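Local coordinates for protein ZYG-9 (Caenorhabditis elegans, PDB 2OF3) that organises microtubules and spindle poles as one-cell embryos pass through meiosis and mitosis, at residues 188-199 with 226-237. Residues are numbered along the deposited sequence; the frame is centred on the assembly and turned at random.
Sequences LLVIEYYITNAG and AAINVLVACFKF
V230 is a knob held by L188, I191, E192 and I195 on the neighbouring, nearly parallel helix. Its two methyls divide the work: CG2 presses on the backbone, 3.3 Å from L188 O, while CG1, anti to the backbone N (chi1 168°), meets I191 CG2 and I195 CD1. I195 returns the packing as a second knob, set among V230, A233, C234 and F237. Its CD1 end lies 3.8 Å from C234 SG, and its CG2 branch rests against A233 CB and the A233 carbonyl. One turn before V230, the methyl of A226 meets L188 CB at 3.6 Å; the helix axes run 8.8 Å apart at their closest. At the C-terminal end, the F237 ring lies flat beneath G199, whose CA stands 3.8 Å from the ring centroid, only 5° off the normal, in a CH-pi contact; T196 O approaches the ring edge. G199 leaves the helix with positive phi, a turn that brings its bare CA over the ring.

Along the more exposed side, E192 puts CG opposite its backbone N (chi1 -180°) and runs on extended, which carries its carboxylate alongside the N229 side chain, OE1 3.5 Å from N229 CB. One water donates to both E192 OE2 and N229 O, at 2.8 Å from the latter, and so ties the helices together. An alanine at E192 would remove the carboxylate, and would probably leave this water held by N229 O alone of the two and uncover N229 CB.

Farther out, V212 of helix 208-212 touches both L188 and V230, and helix 251-264 packs against I228. The pair thus joins helix 181-198 to helix 221-238 within the all-helical TOG domain through an apolar, shape-matched core, with polar bridging confined to a water at its margin.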
loop_
_atom_site.group_PDB
_atom_site.type_symbol
_atom_site.label_atom_id
_atom_site.label_comp_id
_atom_site.label_asym_id
_atom_site.label_seq_id
_atom_site.Cartn_x
_atom_site.Cartn_y
_atom_site.Cartn_z
ATOM N N LEU A 188 8.532 4.744 6.983
ATOM C CA LEU A 188 9.938 4.532 7.373
ATOM C C LEU A 188 10.186 3.188 7.987
ATOM O O LEU A 188 11.211 2.547 7.726
ATOM C CB LEU A 188 10.434 5.632 8.352
ATOM C CG LEU A 188 10.607 7.007 7.687
ATOM C CD1 LEU A 188 10.786 8.121 8.756
ATOM C CD2 LEU A 188 11.718 7.008 6.544
ATOM N N LEU A 189 9.282 2.742 8.848
ATOM C CA LEU A 189 9.399 1.413 9.504
ATOM C C LEU A 189 9.389 0.274 8.487
ATOM O O LEU A 189 10.087 -0.707 8.665
ATOM C CB LEU A 189 8.264 1.183 10.541
ATOM C CG LEU A 189 8.357 2.107 11.768
ATOM C CD1 LEU A 189 7.155 1.866 12.626
ATOM C CD2 LEU A 189 9.671 1.933 12.595
ATOM N N VAL A 190 8.572 0.375 7.452
ATOM C CA VAL A 190 8.615 -0.628 6.369
ATOM C C VAL A 190 10.001 -0.615 5.634
ATOM O O VAL A 190 10.632 -1.675 5.450
ATOM C CB VAL A 190 7.447 -0.443 5.346
ATOM C CG1 VAL A 190 7.532 -1.558 4.254
ATOM C CG2 VAL A 190 6.075 -0.543 6.068
ATOM N N ILE A 191 10.482 0.569 5.258
ATOM C CA ILE A 191 11.830 0.691 4.705
ATOM C C ILE A 191 12.854 0.107 5.645
ATOM O O ILE A 191 13.722 -0.638 5.210
ATOM C CB ILE A 191 12.144 2.136 4.351
ATOM C CG1 ILE A 191 11.211 2.626 3.203
ATOM C CG2 ILE A 191 13.675 2.300 4.021
ATOM C CD1 ILE A 191 11.161 4.188 2.966
ATOM N N GLU A 192 12.772 0.393 6.947
ATOM C CA GLU A 192 13.723 -0.179 7.864
ATOM C C GLU A 192 13.686 -1.722 7.802
ATOM O O GLU A 192 14.716 -2.395 7.797
ATOM C CB GLU A 192 13.458 0.322 9.291
ATOM C CG GLU A 192 14.454 -0.264 10.259
ATOM C CD GLU A 192 14.077 -0.126 11.711
ATOM O OE1 GLU A 192 13.142 0.650 12.039
ATOM O OE2 GLU A 192 14.757 -0.797 12.527
ATOM N N TYR A 193 12.501 -2.301 7.739
ATOM C CA TYR A 193 12.366 -3.733 7.686
ATOM C C TYR A 193 12.947 -4.353 6.393
ATOM O O TYR A 193 13.550 -5.428 6.424
ATOM C CB TYR A 193 10.895 -4.009 7.869
ATOM C CG TYR A 193 10.360 -5.352 7.487
ATOM C CD1 TYR A 193 10.594 -6.493 8.274
ATOM C CD2 TYR A 193 9.547 -5.462 6.371
ATOM C CE1 TYR A 193 10.035 -7.754 7.901
ATOM C CE2 TYR A 193 8.993 -6.661 6.001
ATOM C CZ TYR A 193 9.226 -7.811 6.762
ATOM O OH TYR A 193 8.595 -8.988 6.321
ATOM N N TYR A 194 12.764 -3.683 5.257
ATOM C CA TYR A 194 13.379 -4.119 3.996
ATOM C C TYR A 194 14.909 -4.200 4.120
ATOM O O TYR A 194 15.570 -5.145 3.634
ATOM C CB TYR A 194 13.020 -3.134 2.889
ATOM C CG TYR A 194 11.564 -3.123 2.435
ATOM C CD1 TYR A 194 10.664 -4.134 2.788
ATOM C CD2 TYR A 194 11.113 -2.122 1.546
ATOM C CE1 TYR A 194 9.318 -4.107 2.310
ATOM C CE2 TYR A 194 9.803 -2.082 1.081
ATOM C CZ TYR A 194 8.910 -3.076 1.457
ATOM O OH TYR A 194 7.609 -3.005 0.953
ATOM N N ILE A 195 15.488 -3.190 4.748
ATOM C CA ILE A 195 16.950 -3.057 4.802
ATOM C C ILE A 195 17.522 -4.040 5.801
ATOM O O ILE A 195 18.513 -4.719 5.509
ATOM C CB ILE A 195 17.403 -1.668 5.182
ATOM C CG1 ILE A 195 17.045 -0.702 4.087
ATOM C CG2 ILE A 195 18.892 -1.668 5.291
ATOM C CD1 ILE A 195 17.011 0.681 4.576
ATOM N N THR A 196 16.902 -4.134 6.977
ATOM C CA THR A 196 17.284 -5.151 7.934
ATOM C C THR A 196 17.226 -6.574 7.343
ATOM O O THR A 196 18.056 -7.427 7.665
ATOM C CB THR A 196 16.420 -5.030 9.218
ATOM O OG1 THR A 196 16.789 -3.829 9.896
ATOM C CG2 THR A 196 16.630 -6.181 10.166
ATOM N N ASN A 197 16.252 -6.859 6.492
ATOM C CA ASN A 197 16.097 -8.235 6.040
ATOM C C ASN A 197 16.784 -8.572 4.755
ATOM O O ASN A 197 17.179 -9.712 4.604
ATOM C CB ASN A 197 14.633 -8.645 5.976
ATOM C CG ASN A 197 14.016 -8.715 7.356
ATOM O OD1 ASN A 197 13.337 -7.772 7.785
ATOM N ND2 ASN A 197 14.308 -9.792 8.092
ATOM N N ALA A 198 16.925 -7.595 3.848
ATOM C CA ALA A 198 17.521 -7.828 2.539
ATOM C C ALA A 198 18.740 -6.958 2.236
ATOM O O ALA A 198 19.352 -7.143 1.220
ATOM C CB ALA A 198 16.464 -7.650 1.455
ATOM N N GLY A 199 19.086 -5.996 3.091
ATOM C CA GLY A 199 20.202 -5.089 2.826
ATOM C C GLY A 199 19.864 -3.827 2.052
ATOM O O GLY A 199 18.762 -3.658 1.497
ATOM N N ALA A 226 12.329 6.419 13.682
ATOM C CA ALA A 226 12.303 5.468 12.544
ATOM C C ALA A 226 13.345 5.917 11.497
ATOM O O ALA A 226 14.016 5.051 10.903
ATOM C CB ALA A 226 10.878 5.427 11.927
ATOM N N ALA A 227 13.501 7.240 11.295
ATOM C CA ALA A 227 14.482 7.744 10.313
ATOM C C ALA A 227 15.874 7.402 10.770
ATOM O O ALA A 227 16.688 6.925 9.951
ATOM C CB ALA A 227 14.376 9.277 10.072
ATOM N N ILE A 228 16.150 7.618 12.067
ATOM C CA ILE A 228 17.412 7.213 12.670
ATOM C C ILE A 228 17.592 5.727 12.449
ATOM O O ILE A 228 18.670 5.319 11.996
ATOM C CB ILE A 228 17.458 7.538 14.198
ATOM C CG1 ILE A 228 17.585 9.035 14.405
ATOM C CG2 ILE A 228 18.606 6.765 14.901
ATOM C CD1 ILE A 228 17.225 9.482 15.829
ATOM N N ASN A 229 16.578 4.908 12.750
ATOM C CA ASN A 229 16.767 3.469 12.584
ATOM C C ASN A 229 16.937 2.942 11.146
ATOM O O ASN A 229 17.601 1.939 10.940
ATOM C CB ASN A 229 15.684 2.682 13.344
ATOM C CG ASN A 229 15.852 2.734 14.845
ATOM O OD1 ASN A 229 14.901 2.526 15.594
ATOM N ND2 ASN A 229 17.029 2.984 15.290
ATOM N N VAL A 230 16.385 3.630 10.168
ATOM C CA VAL A 230 16.691 3.350 8.763
ATOM C C VAL A 230 18.201 3.562 8.476
ATOM O O VAL A 230 18.860 2.687 7.885
ATOM C CB VAL A 230 15.772 4.220 7.767
ATOM C CG1 VAL A 230 16.296 4.160 6.293
ATOM C CG2 VAL A 230 14.243 3.801 7.805
ATOM N N LEU A 231 18.773 4.678 8.919
ATOM C CA LEU A 231 20.178 4.996 8.649
ATOM C C LEU A 231 21.142 4.058 9.342
ATOM O O LEU A 231 22.175 3.673 8.757
ATOM C CB LEU A 231 20.471 6.448 9.030
ATOM C CG LEU A 231 19.694 7.507 8.274
ATOM C CD1 LEU A 231 20.083 8.836 8.827
ATOM C CD2 LEU A 231 19.974 7.478 6.763
ATOM N N VAL A 232 20.811 3.657 10.566
ATOM C CA VAL A 232 21.532 2.600 11.319
ATOM C C VAL A 232 21.481 1.228 10.637
ATOM O O VAL A 232 22.489 0.484 10.640
ATOM C CB VAL A 232 20.952 2.444 12.751
ATOM C CG1 VAL A 232 21.560 1.256 13.488
ATOM C CG2 VAL A 232 21.144 3.726 13.560
ATOM N N ALA A 233 20.307 0.859 10.097
ATOM C CA ALA A 233 20.151 -0.398 9.345
ATOM C C ALA A 233 21.049 -0.374 8.089
ATOM O O ALA A 233 21.678 -1.381 7.757
ATOM C CB ALA A 233 18.683 -0.633 8.971
ATOM N N CYS A 234 21.121 0.770 7.419
ATOM C CA CYS A 234 22.019 0.991 6.261
ATOM C C CYS A 234 23.489 0.872 6.684
ATOM O O CYS A 234 24.282 0.146 6.086
ATOM C CB CYS A 234 21.788 2.380 5.684
ATOM S SG CYS A 234 20.268 2.648 4.744
ATOM N N PHE A 235 23.847 1.573 7.748
ATOM C CA PHE A 235 25.177 1.499 8.291
ATOM C C PHE A 235 25.599 0.051 8.512
ATOM O O PHE A 235 26.698 -0.355 8.135
ATOM C CB PHE A 235 25.278 2.325 9.600
ATOM C CG PHE A 235 26.685 2.438 10.129
ATOM C CD1 PHE A 235 27.522 3.468 9.696
ATOM C CD2 PHE A 235 27.190 1.474 11.003
ATOM C CE1 PHE A 235 28.848 3.542 10.153
ATOM C CE2 PHE A 235 28.505 1.547 11.479
ATOM C CZ PHE A 235 29.340 2.587 11.047
ATOM N N LYS A 236 24.748 -0.739 9.142
ATOM C CA LYS A 236 25.104 -2.121 9.397
ATOM C C LYS A 236 25.582 -2.875 8.146
ATOM O O LYS A 236 26.435 -3.770 8.253
ATOM C CB LYS A 236 23.933 -2.852 9.991
ATOM C CG LYS A 236 24.309 -4.179 10.584
ATOM C CD LYS A 236 23.091 -4.911 11.127
ATOM C CE LYS A 236 23.513 -6.197 11.851
ATOM N NZ LYS A 236 22.323 -7.004 12.310
ATOM N N PHE A 237 25.015 -2.558 6.986
ATOM C CA PHE A 237 25.402 -3.199 5.717
ATOM C C PHE A 237 26.550 -2.510 4.963
ATOM O O PHE A 237 27.395 -3.170 4.392
ATOM C CB PHE A 237 24.173 -3.413 4.802
ATOM C CG PHE A 237 23.264 -4.497 5.310
ATOM C CD1 PHE A 237 23.430 -5.824 4.892
ATOM C CD2 PHE A 237 22.271 -4.208 6.250
ATOM C CE1 PHE A 237 22.598 -6.860 5.403
ATOM C CE2 PHE A 237 21.443 -5.227 6.782
ATOM C CZ PHE A 237 21.604 -6.550 6.361
HETATM O O HOH W 1 17.809 -0.358 12.564
#